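Local coordinates for alpha-galactosidase (PDB 3A5V), which releases terminal alpha-linked galactose from galactosides by hydrolysis, as a tetrameric family 27 glycoside hydrolase, at residues V324-N329 with H383-L388; G309-F314 with A335-T340; N250-R255 with D379-G384. One frame throughout, in Å; residues are numbered along the deposited sequence. Where two conformers were deposited one is given.

Interaction 1: V324-N329 with H383-L388; sequences VVILLN and HGVRLL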
loop_
_atom_site.group_PDB
_atom_site.type_symbol
_atom_site.label_atom_id
_atom_site.label_comp_id
_atom_site.label_asym_id
_atom_site.label_seq_id
_atom_site.Cartn_x
_atom_site.Cartn_y
_atom_site.Cartn_z
ATOM N N VAL A 324 -3.598 -35.120 -7.671
ATOM C CA VAL A 324 -2.389 -35.099 -6.845
ATOM C C VAL A 324 -2.782 -34.581 -5.457
ATOM O O VAL A 324 -3.583 -33.648 -5.340
ATOM C CB VAL A 324 -1.206 -34.293 -7.486
ATOM C CG1 VAL A 324 -1.536 -32.793 -7.589
ATOM C CG2 VAL A 324 0.096 -34.504 -6.679
ATOM N N VAL A 325 -2.263 -35.225 -4.419
ATOM C CA VAL A 325 -2.519 -34.823 -3.036
ATOM C C VAL A 325 -1.198 -34.781 -2.295
ATOM O O VAL A 325 -0.404 -35.723 -2.373
ATOM C CB VAL A 325 -3.554 -35.749 -2.322
ATOM C CG1 VAL A 325 -3.703 -35.394 -0.829
ATOM C CG2 VAL A 325 -4.925 -35.639 -3.019
ATOM N N ILE A 326 -0.952 -33.677 -1.595
ATOM C CA ILE A 326 0.272 -33.535 -0.797
ATOM C C ILE A 326 -0.035 -33.201 0.656
ATOM O O ILE A 326 -0.707 -32.196 0.949
ATOM C CB ILE A 326 1.215 -32.431 -1.359
ATOM C CG1 ILE A 326 1.505 -32.682 -2.846
ATOM C CG2 ILE A 326 2.517 -32.365 -0.546
ATOM C CD1 ILE A 326 1.738 -31.442 -3.639
ATOM N N LEU A 327 0.485 -34.031 1.562
ATOM C CA LEU A 327 0.470 -33.727 2.995
ATOM C C LEU A 327 1.808 -33.101 3.336
ATOM O O LEU A 327 2.853 -33.701 3.097
ATOM C CB LEU A 327 0.273 -35.009 3.827
ATOM C CG LEU A 327 -0.955 -35.845 3.453
ATOM C CD1 LEU A 327 -0.815 -37.247 4.057
ATOM C CD2 LEU A 327 -2.218 -35.148 3.924
ATOM N N LEU A 328 1.780 -31.895 3.881
ATOM C CA LEU A 328 3.032 -31.201 4.193
ATOM C C LEU A 328 3.071 -30.883 5.680
ATOM O O LEU A 328 2.156 -30.245 6.228
ATOM C CB LEU A 328 3.181 -29.922 3.351
ATOM C CG LEU A 328 4.442 -29.055 3.495
ATOM C CD1 LEU A 328 4.615 -28.247 2.210
ATOM C CD2 LEU A 328 4.325 -28.107 4.681
ATOM N N ASN A 329 4.159 -31.308 6.301
ATOM C CA ASN A 329 4.380 -31.155 7.724
ATOM C C ASN A 329 5.538 -30.180 7.952
ATOM O O ASN A 329 6.702 -30.570 7.903
ATOM C CB ASN A 329 4.687 -32.515 8.364
ATOM C CG ASN A 329 5.013 -32.400 9.866
ATOM O OD1 ASN A 329 4.741 -31.377 10.492
ATOM N ND2 ASN A 329 5.625 -33.437 10.422
ATOM N N HIS A 383 9.451 -31.287 8.555
ATOM C CA HIS A 383 9.730 -30.487 7.352
ATOM C C HIS A 383 9.523 -31.304 6.078
ATOM O O HIS A 383 10.235 -31.108 5.082
ATOM C CB HIS A 383 11.167 -29.931 7.387
ATOM C CG HIS A 383 11.460 -29.078 8.586
ATOM N ND1 HIS A 383 12.713 -28.551 8.837
ATOM C CD2 HIS A 383 10.659 -28.644 9.593
ATOM C CE1 HIS A 383 12.671 -27.831 9.946
ATOM N NE2 HIS A 383 11.437 -27.874 10.428
ATOM N N GLY A 384 8.552 -32.217 6.131
ATOM C CA GLY A 384 8.425 -33.295 5.156
ATOM C C GLY A 384 7.111 -33.288 4.408
ATOM O O GLY A 384 6.174 -32.545 4.769
ATOM N N VAL A 385 7.065 -34.099 3.347
ATOM C CA VAL A 385 5.865 -34.293 2.523
ATOM C C VAL A 385 5.574 -35.770 2.307
ATOM O O VAL A 385 6.480 -36.601 2.379
ATOM C CB VAL A 385 5.974 -33.610 1.103
ATOM C CG1 VAL A 385 5.862 -32.057 1.212
ATOM C CG2 VAL A 385 7.262 -34.067 0.345
ATOM N N ARG A 386 4.303 -36.083 2.061
ATOM C CA ARG A 386 3.946 -37.302 1.336
ATOM C C ARG A 386 3.229 -36.837 0.071
ATOM O O ARG A 386 2.312 -36.012 0.144
ATOM C CB ARG A 386 3.054 -38.251 2.162
ATOM C CG ARG A 386 3.731 -38.815 3.437
ATOM C CD ARG A 386 4.920 -39.749 3.122
ATOM N NE ARG A 386 4.503 -41.003 2.482
ATOM C CZ ARG A 386 4.023 -42.066 3.136
ATOM N NH1 ARG A 386 3.888 -42.039 4.465
ATOM N NH2 ARG A 386 3.676 -43.156 2.456
ATOM N N LEU A 387 3.673 -37.358 -1.068
ATOM C CA LEU A 387 3.178 -36.965 -2.380
ATOM C C LEU A 387 2.390 -38.138 -2.950
ATOM O O LEU A 387 2.965 -39.216 -3.208
ATOM C CB LEU A 387 4.352 -36.613 -3.317
ATOM C CG LEU A 387 3.993 -36.392 -4.796
ATOM C CD1 LEU A 387 2.980 -35.260 -4.963
ATOM C CD2 LEU A 387 5.233 -36.134 -5.652
ATOM N N LEU A 388 1.090 -37.924 -3.154
ATOM C CA LEU A 388 0.172 -39.003 -3.493
ATOM C C LEU A 388 -0.503 -38.745 -4.815
ATOM O O LEU A 388 -0.799 -37.581 -5.162
ATOM C CB LEU A 388 -0.928 -39.153 -2.418
ATOM C CG LEU A 388 -0.462 -39.200 -0.955
ATOM C CD1 LEU A 388 -1.675 -39.159 -0.007
ATOM C CD2 LEU A 388 0.428 -40.432 -0.691
#
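Leu-387 reaches across to two residues of the neighbouring strand at once. Its CG stands anti to the backbone N (chi1 171°), and chi2 (59°) sets the branch CD1 3.6 Å from CG1 of Ile-326, the two side chains side by side and pointing the same way. The same methyl presses on Val-324, where CG2 is only 3.4 Å from Leu-387 CD1, closer than methyl carbons usually sit. Further along this face, Ile-326 turns its other branch to Val-385: CG2 of Ile-326, anti to the backbone N, is 3.8 Å from CG1 of Val-385, again side by side. That CG1 also receives Leu-328, which comes in obliquely with its CG 4.0 Å away. Val-256, Thr-259 and Ala-263 of helix 251-263 cover Ile-326, Leu-328 and Val-385, while Leu-387 meets Leu-363 and Trp-364.

The other face carries Val-325, Leu-327 and Asn-329 beside Leu-388 and Arg-386. Val-325 and Leu-388 meet CB to CB at 4.3 Å. Arg-386 bends at each torsion and leads its guanidinium away to a salt bridge with Asp-362, while the amide of Asn-329 is held by Gly-331, Ser-333 and Val-380.

Six backbone hydrogen bonds join the strands in hydrogen-bonded pairs; Asn-329 N to Gly-384 O, at 2.8 Å, is almost straight. At that end His-383 and Gly-384 both face Asn-329, His-383 with positive phi (53°), which makes a G1 bulge. Strands 322-329 and 384-390 are central antiparallel neighbours in the larger sheet of the C-terminal beta sandwich.

Interaction 2: G309-F314 with A335-T340; sequences GDQQLF and AKMTAT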
loop_
_atom_site.group_PDB
_atom_site.type_symbol
_atom_site.label_atom_id
_atom_site.label_comp_id
_atom_site.label_asym_id
_atom_site.label_seq_id
_atom_site.Cartn_x
_atom_site.Cartn_y
_atom_site.Cartn_z
ATOM N N GLY A 309 -2.255 -25.395 12.044
ATOM C CA GLY A 309 -0.975 -25.203 12.754
ATOM C C GLY A 309 0.137 -25.215 11.726
ATOM O O GLY A 309 0.084 -24.455 10.756
ATOM N N ASP A 310 1.099 -26.121 11.902
ATOM C CA ASP A 310 2.231 -26.265 10.984
ATOM C C ASP A 310 1.971 -27.261 9.837
ATOM O O ASP A 310 2.873 -27.564 9.044
ATOM C CB ASP A 310 3.437 -26.796 11.770
ATOM C CG ASP A 310 4.121 -25.730 12.594
ATOM O OD1 ASP A 310 4.123 -24.552 12.173
ATOM O OD2 ASP A 310 4.671 -26.083 13.662
ATOM N N GLN A 311 0.753 -27.781 9.760
ATOM C CA GLN A 311 0.398 -28.737 8.700
ATOM C C GLN A 311 -0.357 -28.069 7.560
ATOM O O GLN A 311 -1.149 -27.133 7.789
ATOM C CB GLN A 311 -0.439 -29.865 9.285
ATOM C CG GLN A 311 0.333 -30.685 10.319
ATOM C CD GLN A 311 -0.467 -31.859 10.830
ATOM O OE1 GLN A 311 -1.518 -32.195 10.277
ATOM N NE2 GLN A 311 0.020 -32.490 11.896
ATOM N N GLN A 312 -0.098 -28.536 6.331
ATOM C CA GLN A 312 -0.767 -28.016 5.127
ATOM C C GLN A 312 -1.197 -29.171 4.222
ATOM O O GLN A 312 -0.508 -30.194 4.154
ATOM C CB GLN A 312 0.148 -27.054 4.356
ATOM C CG GLN A 312 0.773 -25.973 5.271
ATOM C CD GLN A 312 1.560 -24.915 4.517
ATOM O OE1 GLN A 312 1.496 -24.812 3.285
ATOM N NE2 GLN A 312 2.296 -24.105 5.268
ATOM N N LEU A 313 -2.343 -29.002 3.564
ATOM C CA LEU A 313 -2.842 -29.972 2.576
ATOM C C LEU A 313 -2.917 -29.293 1.204
ATOM O O LEU A 313 -3.474 -28.193 1.090
ATOM C CB LEU A 313 -4.252 -30.466 2.958
ATOM C CG LEU A 313 -4.977 -31.360 1.930
ATOM C CD1 LEU A 313 -4.224 -32.677 1.758
ATOM C CD2 LEU A 313 -6.446 -31.612 2.304
ATOM N N PHE A 314 -2.370 -29.951 0.181
ATOM C CA PHE A 314 -2.511 -29.501 -1.205
ATOM C C PHE A 314 -3.252 -30.563 -2.017
ATOM O O PHE A 314 -3.099 -31.776 -1.775
ATOM C CB PHE A 314 -1.142 -29.256 -1.861
ATOM C CG PHE A 314 -0.362 -28.104 -1.261
ATOM C CD1 PHE A 314 0.308 -28.248 -0.039
ATOM C CD2 PHE A 314 -0.271 -26.888 -1.941
ATOM C CE1 PHE A 314 1.045 -27.175 0.510
ATOM C CE2 PHE A 314 0.457 -25.819 -1.412
ATOM C CZ PHE A 314 1.119 -25.966 -0.179
ATOM N N ALA A 335 4.784 -36.407 12.054
ATOM C CA ALA A 335 3.392 -36.424 12.494
ATOM C C ALA A 335 2.534 -37.272 11.570
ATOM O O ALA A 335 2.833 -37.402 10.377
ATOM C CB ALA A 335 2.828 -34.994 12.566
ATOM N N LYS A 336 1.474 -37.850 12.130
ATOM C CA LYS A 336 0.464 -38.518 11.330
ATOM C C LYS A 336 -0.513 -37.469 10.811
ATOM O O LYS A 336 -1.142 -36.748 11.609
ATOM C CB LYS A 336 -0.241 -39.621 12.156
ATOM C CG LYS A 336 0.647 -40.851 12.348
ATOM C CD LYS A 336 -0.112 -42.056 12.877
ATOM C CE LYS A 336 0.863 -43.085 13.456
ATOM N NZ LYS A 336 1.615 -43.764 12.384
ATOM N N MET A 337 -0.632 -37.351 9.492
ATOM C CA MET A 337 -1.545 -36.367 8.901
ATOM C C MET A 337 -2.690 -37.050 8.154
ATOM O O MET A 337 -2.487 -38.108 7.558
ATOM C CB MET A 337 -0.789 -35.425 7.939
ATOM C CG MET A 337 0.324 -34.595 8.606
ATOM S SD MET A 337 1.079 -33.410 7.446
ATOM C CE MET A 337 -0.384 -32.563 6.768
ATOM N N THR A 338 -3.869 -36.420 8.166
ATOM C CA THR A 338 -5.094 -36.973 7.552
ATOM C C THR A 338 -5.684 -36.042 6.502
ATOM O O THR A 338 -5.884 -34.842 6.769
ATOM C CB THR A 338 -6.172 -37.239 8.645
ATOM O OG1 THR A 338 -5.651 -38.183 9.574
ATOM C CG2 THR A 338 -7.476 -37.784 8.040
ATOM N N ALA A 339 -5.951 -36.586 5.313
ATOM C CA ALA A 339 -6.689 -35.879 4.263
ATOM C C ALA A 339 -8.019 -36.599 4.076
ATOM O O ALA A 339 -8.038 -37.824 3.944
ATOM C CB ALA A 339 -5.909 -35.889 2.954
ATOM N N THR A 340 -9.113 -35.846 4.086
ATOM C CA THR A 340 -10.437 -36.421 3.862
ATOM C C THR A 340 -10.821 -36.201 2.389
ATOM O O THR A 340 -10.291 -35.308 1.733
ATOM C CB THR A 340 -11.503 -35.771 4.755
ATOM O OG1 THR A 340 -11.774 -34.445 4.289
ATOM C CG2 THR A 340 -11.022 -35.693 6.227
HETATM O O HOH W 1 -3.761 -34.059 10.031
HETATM O O HOH W 2 -1.144 -34.911 13.557
#
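The two sheets of the C-terminal beta sandwich face each other here, strand 311-318 of the larger sheet against strand 335-340 of the two-stranded one. The short strand axes come within 8.7 Å and run at 36° to one another, with no direct hydrogen bond between the segments. Gln-311 and Met-337 pack between the strands, sliding past each other in opposite directions. The amide of Gln-311 lies alongside the thioether chain, OE1 of Gln-311 being 3.5 Å from CG of Met-337. Met-337 bends at chi3 (51°), which brings CE to 3.7 Å from Gln-311 CB and 3.5 Å from the backbone O of Gln-312.

Both ends of the glutamine amide are tied to the facing strand through water. One water donates to Gln-311 OE1 and accepts from Thr-338 N; a second accepts from Gln-311 NE2 and donates to Lys-336 O, at 2.7 Å. These two bridges probably fix which way round the amide is turned. Deeper in, Leu-313 puts CD1 3.8 Å from CB of Ala-339, with Val-325, Leu-327 and Trp-306 also touching the leucine. Side chains meeting between sheets whose strands run at a small angle are typical of face-to-face packing in a beta sandwich.

Interaction 3: N250-R255 with D379-G384; sequences NQEEYR and DVPAHG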
loop_
_atom_site.group_PDB
_atom_site.type_symbol
_atom_site.label_atom_id
_atom_site.label_comp_id
_atom_site.label_asym_id
_atom_site.label_seq_id
_atom_site.Cartn_x
_atom_site.Cartn_y
_atom_site.Cartn_z
ATOM N N ASN A 250 18.409 -30.762 4.628
ATOM C CA ASN A 250 18.460 -32.234 4.670
ATOM C C ASN A 250 17.610 -32.846 3.543
ATOM O O ASN A 250 16.967 -32.108 2.783
ATOM C CB ASN A 250 18.080 -32.772 6.067
ATOM C CG ASN A 250 16.614 -32.528 6.429
ATOM O OD1 ASN A 250 15.734 -32.592 5.577
ATOM N ND2 ASN A 250 16.350 -32.287 7.719
ATOM N N GLN A 251 17.626 -34.175 3.400
ATOM C CA GLN A 251 16.927 -34.793 2.279
ATOM C C GLN A 251 15.400 -34.578 2.298
ATOM O O GLN A 251 14.802 -34.336 1.249
ATOM C CB GLN A 251 17.281 -36.276 2.061
ATOM C CG GLN A 251 17.021 -36.705 0.600
ATOM C CD GLN A 251 16.873 -38.212 0.412
ATOM O OE1 GLN A 251 16.488 -38.929 1.325
ATOM N NE2 GLN A 251 17.161 -38.687 -0.795
ATOM N N GLU A 252 14.780 -34.685 3.470
ATOM C CA GLU A 252 13.325 -34.480 3.554
ATOM C C GLU A 252 12.943 -33.022 3.242
ATOM O O GLU A 252 11.905 -32.757 2.612
ATOM C CB GLU A 252 12.765 -34.930 4.916
ATOM C CG GLU A 252 12.817 -36.478 5.142
ATOM C CD GLU A 252 12.220 -37.293 3.985
ATOM O OE1 GLU A 252 11.168 -36.905 3.449
ATOM O OE2 GLU A 252 12.821 -38.327 3.592
ATOM N N GLU A 253 13.772 -32.081 3.685
ATOM C CA GLU A 253 13.574 -30.670 3.308
ATOM C C GLU A 253 13.669 -30.450 1.790
ATOM O O GLU A 253 12.831 -29.764 1.231
ATOM C CB GLU A 253 14.562 -29.768 4.041
ATOM C CG GLU A 253 14.220 -29.621 5.517
ATOM C CD GLU A 253 15.323 -28.959 6.344
ATOM O OE1 GLU A 253 16.503 -28.915 5.921
ATOM O OE2 GLU A 253 14.985 -28.489 7.440
ATOM N N TYR A 254 14.692 -31.021 1.134
ATOM C CA TYR A 254 14.785 -30.974 -0.337
ATOM C C TYR A 254 13.611 -31.669 -1.013
ATOM O O TYR A 254 13.141 -31.218 -2.072
ATOM C CB TYR A 254 16.093 -31.591 -0.859
ATOM C CG TYR A 254 17.299 -30.703 -0.640
ATOM C CD1 TYR A 254 17.220 -29.314 -0.854
ATOM C CD2 TYR A 254 18.521 -31.247 -0.210
ATOM C CE1 TYR A 254 18.332 -28.483 -0.639
ATOM C CE2 TYR A 254 19.649 -30.425 0.008
ATOM C CZ TYR A 254 19.542 -29.052 -0.208
ATOM O OH TYR A 254 20.647 -28.249 0.024
ATOM N N ARG A 255 13.149 -32.775 -0.426
ATOM C CA ARG A 255 11.997 -33.457 -1.004
ATOM C C ARG A 255 10.768 -32.542 -0.979
ATOM O O ARG A 255 9.992 -32.494 -1.938
ATOM C CB ARG A 255 11.710 -34.783 -0.279
ATOM C CG ARG A 255 10.659 -35.635 -1.002
ATOM C CD ARG A 255 10.166 -36.781 -0.118
ATOM N NE ARG A 255 11.259 -37.586 0.434
ATOM C CZ ARG A 255 11.971 -38.479 -0.251
ATOM N NH1 ARG A 255 11.743 -38.682 -1.555
ATOM N NH2 ARG A 255 12.928 -39.170 0.373
ATOM N N ASP A 379 2.110 -41.200 7.972
ATOM C CA ASP A 379 3.284 -40.600 8.622
ATOM C C ASP A 379 3.962 -39.602 7.684
ATOM O O ASP A 379 4.288 -39.936 6.549
ATOM C CB ASP A 379 4.303 -41.681 8.967
ATOM C CG ASP A 379 3.832 -42.596 10.077
ATOM O OD1 ASP A 379 3.440 -42.090 11.139
ATOM O OD2 ASP A 379 3.888 -43.825 9.887
ATOM N N VAL A 380 4.193 -38.391 8.178
ATOM C CA VAL A 380 4.880 -37.360 7.406
ATOM C C VAL A 380 6.068 -36.848 8.232
ATOM O O VAL A 380 5.893 -36.423 9.373
ATOM C CB VAL A 380 3.922 -36.191 7.030
ATOM C CG1 VAL A 380 4.589 -35.263 6.013
ATOM C CG2 VAL A 380 2.568 -36.746 6.497
ATOM N N PRO A 381 7.291 -36.927 7.677
ATOM C CA PRO A 381 8.488 -36.499 8.411
ATOM C C PRO A 381 8.465 -35.007 8.767
ATOM O O PRO A 381 7.740 -34.219 8.137
ATOM C CB PRO A 381 9.625 -36.784 7.416
ATOM C CG PRO A 381 9.076 -37.828 6.498
ATOM C CD PRO A 381 7.628 -37.453 6.335
ATOM N N ALA A 382 9.255 -34.629 9.770
ATOM C CA ALA A 382 9.529 -33.208 10.068
ATOM C C ALA A 382 10.010 -32.480 8.806
ATOM O O ALA A 382 10.853 -33.017 8.065
ATOM C CB ALA A 382 10.600 -33.111 11.155
ATOM N N HIS A 383 9.451 -31.287 8.555
ATOM C CA HIS A 383 9.730 -30.487 7.352
ATOM C C HIS A 383 9.523 -31.304 6.078
ATOM O O HIS A 383 10.235 -31.108 5.082
ATOM C CB HIS A 383 11.167 -29.931 7.387
ATOM C CG HIS A 383 11.460 -29.078 8.586
ATOM N ND1 HIS A 383 12.713 -28.551 8.837
ATOM C CD2 HIS A 383 10.659 -28.644 9.593
ATOM C CE1 HIS A 383 12.671 -27.831 9.946
ATOM N NE2 HIS A 383 11.437 -27.874 10.428
ATOM N N GLY A 384 8.552 -32.217 6.131
ATOM C CA GLY A 384 8.425 -33.295 5.156
ATOM C C GLY A 384 7.111 -33.288 4.408
ATOM O O GLY A 384 6.174 -32.545 4.769
HETATM O O HOH W 3 13.441 -33.064 8.611
#
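Glu-253 takes a hydrogen bond from His-383, ND1 to OE2, at 2.7 Å and nearly straight (164°). The carboxylate and imidazole lie almost coplanar, 7° apart, and OE2 uses its anti lone pair. The two side chains run side by side, so the glutamate's CG also packs against CB of His-383 at 3.6 Å. One residue earlier in the helix, Glu-252 crosses Pro-381 at about a right angle, its OE1 3.8 Å from the ring carbon CG. A water also bridges the segments, accepting from Asn-250 ND2 and donating to Ala-382 O.

The first turn of the helix positions the glutamate. Asn-250 and Glu-253 form a capping box: OD1 of Asn-250 accepts from Glu-253 N at 2.8 Å, and Glu-253 OE1 accepts from Asn-250 N at 3.0 Å. The carboxylate is therefore gripped at both oxygens, by the cap and by the histidine. An alanine in place of Glu-253 would probably leave His-383 ND1 and the backbone N of Asn-250 without their acceptors, and the imidazole less firmly fixed in its rotation.

Glu-252 is steadied by a salt bridge to Arg-255, NE to OE1 at 3.1 Å, while the guanidinium also makes a cation-pi contact with Trp-364. His-383 NE2 is hydrogen-bonded to Asp-332 OD1, and the ring stacks with Phe-194. The histidine sits in a type II turn, Pro-381 to Gly-384, that links strand 375-380 of the smaller sheet to strand 384-390 of the larger. A capped N terminus of a helix in the catalytic (beta/alpha)8 barrel thus meets a beta turn of the C-terminal sandwich, part of the interface between these domains.

Overall arrangement
Interactions 1 and 3, with centres 9 Å apart, share His-383 and Gly-384: the turn that meets the barrel helix leads straight into strand 384-390. Helix 251-263 serves both, its start in interaction 3 and its later turns over the apolar face of interaction 1. Interaction 2, centred 8 Å from interaction 1, is joined to it through neighbouring strands, with Leu-328 O and Gln-312 N 2.8 Å apart. It also meets interaction 3 in the smaller sheet, where Lys-336 NZ forms a 2.8 Å salt bridge with Asp-379 OD1. Together they tie the barrel helix to both sheets of the sandwich. Glu-283, hydrogen-bonded to Gln-251, and Trp-364, in cation-pi contact with Arg-255, line a polyether pocket.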